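PDB 5H4R: beta-1,3-1,4-glucanase from Caldicellulosiruptor sp. F32, which hydrolyses mixed-linkage beta-1,3-1,4-glucans as a glycoside hydrolase family 5 lichenase, and binds glucose units in a pocket of its barrel. Local coordinates for residues A[148-152]-A[186-192]; A[196-200]-A[242-248]; A[272-276]-A[303-307]. The protein carries 1 engineered substitution. All blocks are in the same frame, centred on the assembly; numbering follows the deposited sequence.

In the fold
In each of the three contacts at least one segment is a loop following a strand of the closed eight-stranded parallel barrel, and the contacts follow one another along the chain. Interaction 1 joins the loop after strand 135-139 to the loop after strand 181-184; interaction 2 packs a later part of that second loop on the segment after strand 237-240; interaction 3 sets the loop after strand 267-272 on helix 298-316. Their centres step round the barrel, 11 Å from interaction 1 to interaction 2 and 13 Å on to interaction 3, with 22 Å between the outer two. Salt bridges Arg190-Glu197 and Glu247-Arg275 tie neighbours together, and each contact carries at least one residue of the glucan-binding pocket.

Interaction 1. Residues A[148-152]-A[186-192]; sequences YYYPN and VNQPRLT. Engineered in segment 186-192: Gln188 (natural residue Glu). With BGC (beta-D-glucopyranose), chain B; BGC (beta-D-glucopyranose), chain C.
Tyr149 lays one face of its ring on Val186, whose CG2 sits over the ring centre at 3.9 Å from the centroid, a CH-pi contact only 13° off the normal. With CG anti to the backbone N (chi1 -173°), the Tyr149 ring also meets Pro189 on that same side, further toward the hydroxyl end, where Pro189 CB is 3.5 Å from Tyr149 CE1. Helix 205-226 adds Leu217 and Ile214 to this apolar patch. Further along, Tyr150 starts away from the other loop but swings its hydroxyl back to it: Thr192 N donates to Tyr150 OH at 3.1 Å and 153°. The side chains of Leu191 and Tyr150 cross at about a right angle, with Leu191 CD2 3.8 Å from Tyr150 CE2. Pro151, centre of an inverse gamma turn, brings its CD to 3.3 Å from Arg190 O, a buried carbonyl without a polar partner in the model. On the far side of the loop, Asn187 ND2 donates to O2 of one glucose at 3.0 Å, and the engineered Gln188, a glutamate in nature, donates from NE2 to O4 of the next. The natural sequence here reads Asn-Glu-Pro, consistent with the signature that follows the fourth barrel strand in family 5 glycoside hydrolases.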
loop_
_atom_site.group_PDB
_atom_site.type_symbol
_atom_site.label_atom_id
_atom_site.label_comp_id
_atom_site.label_asym_id
_atom_site.label_seq_id
_atom_site.Cartn_x
_atom_site.Cartn_y
_atom_site.Cartn_z
ATOM N N TYR A 148 20.055 3.427 -3.062
ATOM C CA TYR A 148 19.063 2.368 -3.201
ATOM C C TYR A 148 18.078 2.839 -4.264
ATOM O O TYR A 148 18.481 3.023 -5.414
ATOM C CB TYR A 148 18.476 1.998 -1.835
ATOM C CG TYR A 148 19.551 1.547 -0.872
ATOM C CD1 TYR A 148 20.157 0.309 -1.014
ATOM C CD2 TYR A 148 19.972 2.358 0.160
ATOM C CE1 TYR A 148 21.163 -0.102 -0.153
ATOM C CE2 TYR A 148 20.972 1.944 1.036
ATOM C CZ TYR A 148 21.558 0.719 0.867
ATOM O OH TYR A 148 22.558 0.298 1.728
ATOM N N TYR A 149 16.802 3.046 -3.920
ATOM C CA TYR A 149 15.801 3.559 -4.864
ATOM C C TYR A 149 15.771 5.079 -4.729
ATOM O O TYR A 149 15.406 5.604 -3.672
ATOM C CB TYR A 149 14.416 2.956 -4.591
ATOM C CG TYR A 149 13.369 3.299 -5.634
ATOM C CD1 TYR A 149 12.937 4.610 -5.814
ATOM C CD2 TYR A 149 12.833 2.309 -6.469
ATOM C CE1 TYR A 149 12.000 4.931 -6.773
ATOM C CE2 TYR A 149 11.889 2.630 -7.423
ATOM C CZ TYR A 149 11.474 3.932 -7.563
ATOM O OH TYR A 149 10.534 4.238 -8.521
ATOM N N TYR A 150 16.181 5.792 -5.773
ATOM C CA TYR A 150 16.028 7.241 -5.736
ATOM C C TYR A 150 15.673 7.776 -7.127
ATOM O O TYR A 150 16.439 7.586 -8.084
ATOM C CB TYR A 150 17.290 7.923 -5.192
ATOM C CG TYR A 150 16.978 9.241 -4.536
ATOM C CD1 TYR A 150 16.288 9.285 -3.314
ATOM C CD2 TYR A 150 17.299 10.447 -5.154
ATOM C CE1 TYR A 150 15.974 10.484 -2.713
ATOM C CE2 TYR A 150 16.983 11.647 -4.570
ATOM C CZ TYR A 150 16.328 11.666 -3.343
ATOM O OH TYR A 150 16.022 12.893 -2.810
ATOM N N PRO A 151 14.528 8.473 -7.281
ATOM C CA PRO A 151 14.034 8.793 -8.637
ATOM C C PRO A 151 14.497 10.136 -9.189
ATOM O O PRO A 151 13.721 11.090 -9.328
ATOM C CB PRO A 151 12.519 8.759 -8.438
ATOM C CG PRO A 151 12.342 9.326 -7.042
ATOM C CD PRO A 151 13.495 8.744 -6.252
ATOM N N ASN A 152 15.782 10.238 -9.522
ATOM C CA ASN A 152 16.238 11.362 -10.316
ATOM C C ASN A 152 17.375 10.907 -11.218
ATOM O O ASN A 152 17.880 9.786 -11.105
ATOM C CB ASN A 152 16.605 12.577 -9.437
ATOM C CG ASN A 152 17.821 12.365 -8.547
ATOM O OD1 ASN A 152 18.534 11.357 -8.619
ATOM N ND2 ASN A 152 18.070 13.364 -7.688
ATOM N N VAL A 186 7.201 -0.455 -5.742
ATOM C CA VAL A 186 7.825 0.402 -4.749
ATOM C C VAL A 186 6.662 1.118 -4.089
ATOM O O VAL A 186 5.582 1.239 -4.685
ATOM C CB VAL A 186 8.824 1.386 -5.419
ATOM C CG1 VAL A 186 8.155 2.282 -6.427
ATOM C CG2 VAL A 186 9.560 2.213 -4.373
ATOM N N ASN A 187 6.879 1.592 -2.867
ATOM C CA ASN A 187 5.822 2.156 -2.040
ATOM C C ASN A 187 5.484 3.593 -2.422
ATOM O O ASN A 187 4.469 3.839 -3.080
ATOM C CB ASN A 187 6.260 2.032 -0.574
ATOM C CG ASN A 187 5.300 2.629 0.373
ATOM O OD1 ASN A 187 4.108 2.346 0.312
ATOM N ND2 ASN A 187 5.801 3.452 1.296
ATOM N N GLN A 188 6.334 4.546 -2.052
ATOM C CA GLN A 188 6.050 5.974 -2.252
ATOM C C GLN A 188 7.292 6.632 -2.845
ATOM O O GLN A 188 8.003 7.402 -2.189
ATOM C CB GLN A 188 5.606 6.649 -0.953
ATOM C CG GLN A 188 4.282 6.124 -0.517
ATOM C CD GLN A 188 3.691 6.772 0.701
ATOM O OE1 GLN A 188 2.470 6.794 0.832
ATOM N NE2 GLN A 188 4.529 7.233 1.625
ATOM N N PRO A 189 7.578 6.352 -4.108
ATOM C CA PRO A 189 8.812 6.869 -4.718
ATOM C C PRO A 189 8.749 8.382 -4.835
ATOM O O PRO A 189 7.766 8.935 -5.330
ATOM C CB PRO A 189 8.843 6.192 -6.095
ATOM C CG PRO A 189 7.431 5.926 -6.410
ATOM C CD PRO A 189 6.739 5.629 -5.076
ATOM N N ARG A 190 9.800 9.053 -4.366
ATOM C CA ARG A 190 9.776 10.507 -4.266
ATOM C C ARG A 190 11.183 11.014 -3.982
ATOM O O ARG A 190 12.089 10.251 -3.649
ATOM C CB ARG A 190 8.828 10.970 -3.166
ATOM C CG ARG A 190 9.313 10.587 -1.768
ATOM C CD ARG A 190 8.195 10.610 -0.756
ATOM N NE ARG A 190 8.729 10.477 0.586
ATOM C CZ ARG A 190 9.035 9.322 1.165
ATOM N NH1 ARG A 190 8.871 8.173 0.515
ATOM N NH2 ARG A 190 9.540 9.308 2.384
ATOM N N LEU A 191 11.338 12.327 -4.080
ATOM C CA LEU A 191 12.549 12.990 -3.640
ATOM C C LEU A 191 12.344 13.251 -2.160
ATOM O O LEU A 191 11.246 13.633 -1.753
ATOM C CB LEU A 191 12.775 14.286 -4.425
ATOM C CG LEU A 191 12.830 14.125 -5.954
ATOM C CD1 LEU A 191 12.814 15.486 -6.637
ATOM C CD2 LEU A 191 14.059 13.365 -6.347
ATOM N N THR A 192 13.343 12.973 -1.345
ATOM C CA THR A 192 13.190 13.144 0.096
ATOM C C THR A 192 13.970 14.356 0.593
ATOM O O THR A 192 14.953 14.781 -0.007
ATOM C CB THR A 192 13.648 11.907 0.866
ATOM O OG1 THR A 192 15.041 11.699 0.618
ATOM C CG2 THR A 192 12.853 10.698 0.463
HETATM C C2 BGC B . 3.178 10.930 5.461
HETATM C C3 BGC B . 3.800 9.541 5.334
HETATM C C4 BGC B . 2.800 8.561 4.715
HETATM C C5 BGC B . 2.294 9.132 3.385
HETATM C C6 BGC B . 1.039 8.463 2.808
HETATM C C1 BGC B . 2.710 11.409 4.085
HETATM O O1 BGC B . 2.018 12.671 4.145
HETATM O O2 BGC B . 4.164 11.802 6.027
HETATM O O3 BGC B . 4.182 9.070 6.626
HETATM O O4 BGC B . 3.552 7.340 4.559
HETATM O O5 BGC B . 1.797 10.438 3.612
HETATM O O6 BGC B . 0.508 9.230 1.692
HETATM C C2 BGC C . 3.791 4.998 4.393
HETATM C C3 BGC C . 3.701 4.206 5.686
HETATM C C4 BGC C . 3.347 5.189 6.788
HETATM C C5 BGC C . 1.886 5.555 6.538
HETATM C C6 BGC C . 1.358 6.561 7.568
HETATM C C1 BGC C . 2.784 6.158 4.302
HETATM O O2 BGC C . 3.682 4.103 3.267
HETATM O O3 BGC C . 4.975 3.610 5.906
HETATM O O4 BGC C . 3.472 4.520 8.039
HETATM O O5 BGC C . 1.695 6.083 5.224
HETATM O O6 BGC C . 2.194 7.713 7.714
#

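Interaction 2. Residues A[196-200]-A[242-248]. With BGC (beta-D-glucopyranose), chain B.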
loop_
_atom_site.group_PDB
_atom_site.type_symbol
_atom_site.label_atom_id
_atom_site.label_comp_id
_atom_site.label_asym_id
_atom_site.label_seq_id
_atom_site.Cartn_x
_atom_site.Cartn_y
_atom_site.Cartn_z
ATOM N N PHE A 196 9.765 19.327 -2.619
ATOM C CA PHE A 196 8.997 18.503 -3.547
ATOM C C PHE A 196 8.719 17.096 -3.043
ATOM O O PHE A 196 8.197 16.285 -3.799
ATOM C CB PHE A 196 9.726 18.434 -4.884
ATOM C CG PHE A 196 9.883 19.767 -5.556
ATOM C CD1 PHE A 196 8.798 20.591 -5.766
ATOM C CD2 PHE A 196 11.123 20.181 -5.987
ATOM C CE1 PHE A 196 8.943 21.823 -6.395
ATOM C CE2 PHE A 196 11.286 21.399 -6.622
ATOM C CZ PHE A 196 10.192 22.225 -6.831
ATOM N N GLU A 197 9.035 16.781 -1.791
ATOM C CA GLU A 197 8.886 15.403 -1.335
ATOM C C GLU A 197 7.450 14.912 -1.504
ATOM O O GLU A 197 7.228 13.757 -1.877
ATOM C CB GLU A 197 9.333 15.269 0.130
ATOM C CG GLU A 197 9.140 13.840 0.637
ATOM C CD GLU A 197 9.895 13.492 1.895
ATOM O OE1 GLU A 197 10.693 14.324 2.405
ATOM O OE2 GLU A 197 9.667 12.338 2.391
ATOM N N TRP A 198 6.465 15.758 -1.201
ATOM C CA TRP A 198 5.067 15.345 -1.238
ATOM C C TRP A 198 4.220 16.119 -2.237
ATOM O O TRP A 198 3.003 15.898 -2.292
ATOM C CB TRP A 198 4.426 15.471 0.156
ATOM C CG TRP A 198 5.169 14.671 1.199
ATOM C CD1 TRP A 198 5.942 15.166 2.208
ATOM C CD2 TRP A 198 5.240 13.236 1.312
ATOM N NE1 TRP A 198 6.454 14.141 2.964
ATOM C CE2 TRP A 198 6.070 12.944 2.412
ATOM C CE3 TRP A 198 4.703 12.177 0.577
ATOM C CZ2 TRP A 198 6.347 11.634 2.826
ATOM C CZ3 TRP A 198 4.988 10.873 0.978
ATOM C CH2 TRP A 198 5.798 10.614 2.100
ATOM N N TRP A 199 4.810 17.009 -3.028
ATOM C CA TRP A 199 4.064 17.849 -3.948
ATOM C C TRP A 199 4.975 18.183 -5.115
ATOM O O TRP A 199 6.158 18.457 -4.920
ATOM C CB TRP A 199 3.603 19.122 -3.242
ATOM C CG TRP A 199 3.033 20.151 -4.159
ATOM C CD1 TRP A 199 1.757 20.198 -4.651
ATOM C CD2 TRP A 199 3.718 21.280 -4.705
ATOM N NE1 TRP A 199 1.607 21.294 -5.464
ATOM C CE2 TRP A 199 2.796 21.978 -5.511
ATOM C CE3 TRP A 199 5.022 21.775 -4.584
ATOM C CZ2 TRP A 199 3.138 23.144 -6.196
ATOM C CZ3 TRP A 199 5.355 22.934 -5.260
ATOM C CH2 TRP A 199 4.418 23.602 -6.056
ATOM N N LEU A 200 4.419 18.168 -6.319
ATOM C CA LEU A 200 5.156 18.522 -7.519
ATOM C C LEU A 200 4.661 19.820 -8.137
ATOM O O LEU A 200 3.466 20.119 -8.138
ATOM C CB LEU A 200 5.044 17.424 -8.570
ATOM C CG LEU A 200 5.577 16.068 -8.170
ATOM C CD1 LEU A 200 5.393 15.097 -9.323
ATOM C CD2 LEU A 200 7.043 16.143 -7.765
ATOM N N TYR A 242 4.346 9.256 -8.466
ATOM C CA TYR A 242 5.110 9.994 -7.474
ATOM C C TYR A 242 4.396 10.014 -6.125
ATOM O O TYR A 242 3.229 10.393 -6.026
ATOM C CB TYR A 242 5.361 11.417 -7.979
ATOM C CG TYR A 242 6.386 12.170 -7.169
ATOM C CD1 TYR A 242 6.020 12.865 -6.009
ATOM C CD2 TYR A 242 7.726 12.168 -7.542
ATOM C CE1 TYR A 242 6.985 13.529 -5.258
ATOM C CE2 TYR A 242 8.690 12.825 -6.809
ATOM C CZ TYR A 242 8.316 13.518 -5.678
ATOM O OH TYR A 242 9.279 14.155 -4.964
ATOM N N ALA A 243 5.121 9.590 -5.088
ATOM C CA ALA A 243 4.661 9.571 -3.700
ATOM C C ALA A 243 3.426 8.696 -3.504
ATOM O O ALA A 243 2.783 8.765 -2.452
ATOM C CB ALA A 243 4.395 10.994 -3.187
ATOM N N ALA A 244 3.109 7.851 -4.482
ATOM C CA ALA A 244 1.873 7.062 -4.509
ATOM C C ALA A 244 0.635 7.944 -4.425
ATOM O O ALA A 244 -0.447 7.470 -4.081
ATOM C CB ALA A 244 1.830 6.005 -3.395
ATOM N N ALA A 245 0.753 9.212 -4.784
ATOM C CA ALA A 245 -0.395 10.095 -4.723
ATOM C C ALA A 245 -1.336 9.843 -5.897
ATOM O O ALA A 245 -0.881 9.585 -7.014
ATOM C CB ALA A 245 0.047 11.548 -4.743
ATOM N N PRO A 246 -2.648 9.946 -5.682
ATOM C CA PRO A 246 -3.572 9.910 -6.835
ATOM C C PRO A 246 -3.212 10.939 -7.896
ATOM O O PRO A 246 -3.273 10.655 -9.108
ATOM C CB PRO A 246 -4.940 10.197 -6.209
ATOM C CG PRO A 246 -4.762 10.012 -4.736
ATOM C CD PRO A 246 -3.329 10.221 -4.412
ATOM N N GLU A 247 -2.810 12.143 -7.461
ATOM C CA GLU A 247 -2.554 13.225 -8.393
ATOM C C GLU A 247 -1.493 12.849 -9.414
ATOM O O GLU A 247 -1.548 13.322 -10.557
ATOM C CB GLU A 247 -2.116 14.483 -7.645
ATOM C CG GLU A 247 -3.252 15.179 -6.926
ATOM C CD GLU A 247 -3.661 14.519 -5.620
ATOM O OE1 GLU A 247 -2.982 13.601 -5.124
ATOM O OE2 GLU A 247 -4.693 14.945 -5.074
ATOM N N TYR A 248 -0.525 12.019 -9.039
ATOM C CA TYR A 248 0.641 11.822 -9.886
ATOM C C TYR A 248 0.555 10.523 -10.675
ATOM O O TYR A 248 1.480 10.196 -11.420
ATOM C CB TYR A 248 1.929 11.949 -9.050
ATOM C CG TYR A 248 1.950 13.314 -8.401
ATOM C CD1 TYR A 248 1.595 14.453 -9.132
ATOM C CD2 TYR A 248 2.270 13.469 -7.055
ATOM C CE1 TYR A 248 1.553 15.715 -8.523
ATOM C CE2 TYR A 248 2.230 14.727 -6.449
ATOM C CZ TYR A 248 1.864 15.828 -7.188
ATOM O OH TYR A 248 1.812 17.066 -6.581
HETATM C C2 BGC B . 3.178 10.930 5.461
HETATM C C3 BGC B . 3.800 9.541 5.334
HETATM C C4 BGC B . 2.800 8.561 4.715
HETATM C C5 BGC B . 2.294 9.132 3.385
HETATM C C6 BGC B . 1.039 8.463 2.808
HETATM C C1 BGC B . 2.710 11.409 4.085
HETATM O O1 BGC B . 2.018 12.671 4.145
HETATM O O2 BGC B . 4.164 11.802 6.027
HETATM O O3 BGC B . 4.182 9.070 6.626
HETATM O O4 BGC B . 3.552 7.340 4.559
HETATM O O5 BGC B . 1.797 10.438 3.612
HETATM O O6 BGC B . 0.508 9.230 1.692
HETATM O O HOH W 1 1.068 19.086 -8.140
#
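Tyr242 reaches across to the loop 196-200 with its hydroxyl and its ring at once. Its OH donates to Phe196 O at 2.7 Å, approaching from above the carbonyl plane, 48° out of it, while the Tyr242 hydroxyl oxygen accepts from Leu191 N, so two bonds grip the hydroxyl. Leu200 CD2 lies over the ring centre, 3.6 Å from the Tyr242 centroid. Ala243 comes next, and its CB touches Trp198 CE3 at 4.0 Å. The Trp198 indole is sandwiched: Glu197 CG covers one face and glucose C1 the other, with Trp198 CH2 3.8 Å from C1, so the sugar rests on an aromatic platform, as is common in glucan-binding clefts. Tyr248 closes the contact. Leu200 N points almost straight at Tyr248 OH, 2.8 Å away at 168°, and a water bridges the same hydroxyl to Leu200 O. With CG anti to its carbonyl carbon (chi1 -60°), Leu200 centres CD2 on Tyr242 and CD1 on Tyr248, and CD1 also touches the Tyr242 ring at CG. The loop 196-200 thus packs against the segment running from strand 237-240 into the short helix 247-250, and helix 205-226 covers Leu200 with Cys207 and Val211 and Tyr242 with Ile214.

Interaction 3. Residues A[272-276]-A[303-307]; sequences HAYRP and DIDYF. With BGC (beta-D-glucopyranose), chain C; BGC (beta-D-glucopyranose), chain B.
Asp303 O accepts a 2.7 Å hydrogen bond from a water, in the plane of the Arg275 guanidinium, that in turn accepts from Arg275 NH1; the water thus ties arginine and helix backbone together. Arg275 NH2 has a salt bridge to Glu247, which holds the group at its NH2 end. The rest is mostly apolar packing. Ala273 CB lies over one face of the Phe307 ring, 3.3 Å from CZ, and the Arg275 guanidinium stands 65° to that ring with NH1 3.9 Å from Phe307 CB. Phe307 CG lies between the backbone N and the carbonyl carbon (chi1 87°), which turns its ring toward Ala273. Ile304 CG1 presses to 3.3 Å on Arg275 O, a buried oxygen for which the model offers no donor, just ahead of the cis peptide to Pro276. On the opposite flank Tyr274 OH bonds to Glu326 and sits 3.1 Å from glucose O5; a phenylalanine in its place would probably leave Glu326 OE1 without this mate. The loop leaves strand 267-272 and enters helix 277-280; it packs on helix 298-316 through Ala273, Arg275 and Pro276, with helix 336-352 touching Ile304 and Phe307 from beyond.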
loop_
_atom_site.group_PDB
_atom_site.type_symbol
_atom_site.label_atom_id
_atom_site.label_comp_id
_atom_site.label_asym_id
_atom_site.label_seq_id
_atom_site.Cartn_x
_atom_site.Cartn_y
_atom_site.Cartn_z
ATOM N N HIS A 272 -2.070 5.712 -2.534
ATOM C CA HIS A 272 -2.294 5.861 -1.098
ATOM C C HIS A 272 -3.050 7.161 -0.889
ATOM O O HIS A 272 -2.772 8.145 -1.579
ATOM C CB HIS A 272 -1.006 5.920 -0.320
ATOM C CG HIS A 272 -0.184 4.694 -0.462
ATOM N ND1 HIS A 272 1.087 4.587 0.045
ATOM C CD2 HIS A 272 -0.452 3.521 -1.082
ATOM C CE1 HIS A 272 1.565 3.389 -0.242
ATOM N NE2 HIS A 272 0.647 2.717 -0.918
ATOM N N ALA A 273 -3.990 7.181 0.064
ATOM C CA ALA A 273 -4.840 8.379 0.190
ATOM C C ALA A 273 -5.451 8.431 1.592
ATOM O O ALA A 273 -6.573 7.968 1.813
ATOM C CB ALA A 273 -5.908 8.393 -0.867
ATOM N N TYR A 274 -4.716 9.055 2.511
ATOM C CA TYR A 274 -5.217 9.294 3.864
ATOM C C TYR A 274 -5.922 10.644 3.822
ATOM O O TYR A 274 -5.355 11.684 4.129
ATOM C CB TYR A 274 -4.079 9.275 4.863
ATOM C CG TYR A 274 -3.293 7.986 4.988
ATOM C CD1 TYR A 274 -2.266 7.675 4.114
ATOM C CD2 TYR A 274 -3.522 7.128 6.032
ATOM C CE1 TYR A 274 -1.514 6.515 4.263
ATOM C CE2 TYR A 274 -2.770 5.988 6.214
ATOM C CZ TYR A 274 -1.779 5.661 5.316
ATOM O OH TYR A 274 -1.021 4.536 5.513
ATOM N N ARG A 275 -7.157 10.616 3.354
ATOM C CA ARG A 275 -7.903 11.819 3.018
ATOM C C ARG A 275 -9.285 11.761 3.639
ATOM O O ARG A 275 -9.916 10.692 3.666
ATOM C CB ARG A 275 -8.027 11.981 1.518
ATOM C CG ARG A 275 -6.647 12.035 0.903
ATOM C CD ARG A 275 -6.653 12.655 -0.399
ATOM N NE ARG A 275 -5.278 12.712 -0.892
ATOM C CZ ARG A 275 -4.948 13.137 -2.091
ATOM N NH1 ARG A 275 -5.892 13.545 -2.931
ATOM N NH2 ARG A 275 -3.659 13.136 -2.444
ATOM N N PRO A 276 -9.780 12.909 4.137
ATOM C CA PRO A 276 -9.111 14.225 4.191
ATOM C C PRO A 276 -7.946 14.219 5.161
ATOM O O PRO A 276 -8.049 13.696 6.262
ATOM C CB PRO A 276 -10.216 15.168 4.655
ATOM C CG PRO A 276 -11.153 14.299 5.429
ATOM C CD PRO A 276 -11.124 12.945 4.727
ATOM N N ASP A 303 -12.939 15.412 -0.112
ATOM C CA ASP A 303 -11.637 14.991 -0.633
ATOM C C ASP A 303 -11.601 13.500 -0.978
ATOM O O ASP A 303 -10.809 13.097 -1.837
ATOM C CB ASP A 303 -10.532 15.296 0.382
ATOM C CG ASP A 303 -10.236 16.782 0.535
ATOM O OD1 ASP A 303 -10.796 17.611 -0.215
ATOM O OD2 ASP A 303 -9.384 17.116 1.401
ATOM N N ILE A 304 -12.432 12.687 -0.322
ATOM C CA ILE A 304 -12.570 11.265 -0.652
ATOM C C ILE A 304 -13.208 11.119 -2.016
ATOM O O ILE A 304 -12.662 10.467 -2.915
ATOM C CB ILE A 304 -13.398 10.557 0.436
ATOM C CG1 ILE A 304 -12.646 10.599 1.765
ATOM C CG2 ILE A 304 -13.759 9.118 0.035
ATOM C CD1 ILE A 304 -13.423 10.202 2.942
ATOM N N ASP A 305 -14.369 11.755 -2.201
ATOM C CA ASP A 305 -15.063 11.672 -3.476
ATOM C C ASP A 305 -14.173 12.129 -4.616
ATOM O O ASP A 305 -14.175 11.524 -5.696
ATOM C CB ASP A 305 -16.318 12.539 -3.482
ATOM C CG ASP A 305 -17.315 12.168 -2.415
ATOM O OD1 ASP A 305 -17.243 11.059 -1.871
ATOM O OD2 ASP A 305 -18.213 13.001 -2.151
ATOM N N TYR A 306 -13.448 13.234 -4.420
ATOM C CA TYR A 306 -12.767 13.866 -5.543
ATOM C C TYR A 306 -11.698 12.964 -6.138
ATOM O O TYR A 306 -11.659 12.762 -7.355
ATOM C CB TYR A 306 -12.143 15.193 -5.146
ATOM C CG TYR A 306 -11.627 15.927 -6.378
ATOM C CD1 TYR A 306 -12.523 16.362 -7.347
ATOM C CD2 TYR A 306 -10.277 16.151 -6.591
ATOM C CE1 TYR A 306 -12.103 16.995 -8.486
ATOM C CE2 TYR A 306 -9.846 16.817 -7.748
ATOM C CZ TYR A 306 -10.768 17.223 -8.685
ATOM O OH TYR A 306 -10.383 17.879 -9.851
ATOM N N PHE A 307 -10.779 12.457 -5.313
ATOM C CA PHE A 307 -9.711 11.677 -5.924
ATOM C C PHE A 307 -10.253 10.357 -6.467
ATOM O O PHE A 307 -9.777 9.869 -7.494
ATOM C CB PHE A 307 -8.536 11.481 -4.933
ATOM C CG PHE A 307 -8.670 10.290 -4.022
ATOM C CD1 PHE A 307 -8.186 9.030 -4.391
ATOM C CD2 PHE A 307 -9.223 10.431 -2.773
ATOM C CE1 PHE A 307 -8.312 7.958 -3.551
ATOM C CE2 PHE A 307 -9.351 9.347 -1.925
ATOM C CZ PHE A 307 -8.876 8.106 -2.314
HETATM C C2 BGC C . 3.791 4.998 4.393
HETATM C C3 BGC C . 3.701 4.206 5.686
HETATM C C4 BGC C . 3.347 5.189 6.788
HETATM C C5 BGC C . 1.886 5.555 6.538
HETATM C C6 BGC C . 1.358 6.561 7.568
HETATM C C1 BGC C . 2.784 6.158 4.302
HETATM O O2 BGC C . 3.682 4.103 3.267
HETATM O O3 BGC C . 4.975 3.610 5.906
HETATM O O4 BGC C . 3.472 4.520 8.039
HETATM O O5 BGC C . 1.695 6.083 5.224
HETATM O O6 BGC C . 2.194 7.713 7.714
HETATM C C2 BGC B . 3.178 10.930 5.461
HETATM C C3 BGC B . 3.800 9.541 5.334
HETATM C C4 BGC B . 2.800 8.561 4.715
HETATM C C5 BGC B . 2.294 9.132 3.385
HETATM C C6 BGC B . 1.039 8.463 2.808
HETATM C C1 BGC B . 2.710 11.409 4.085
HETATM O O1 BGC B . 2.018 12.671 4.145
HETATM O O2 BGC B . 4.164 11.802 6.027
HETATM O O3 BGC B . 4.182 9.070 6.626
HETATM O O4 BGC B . 3.552 7.340 4.559
HETATM O O5 BGC B . 1.797 10.438 3.612
HETATM O O6 BGC B . 0.508 9.230 1.692
HETATM O O HOH W 2 -8.547 14.332 -2.640
#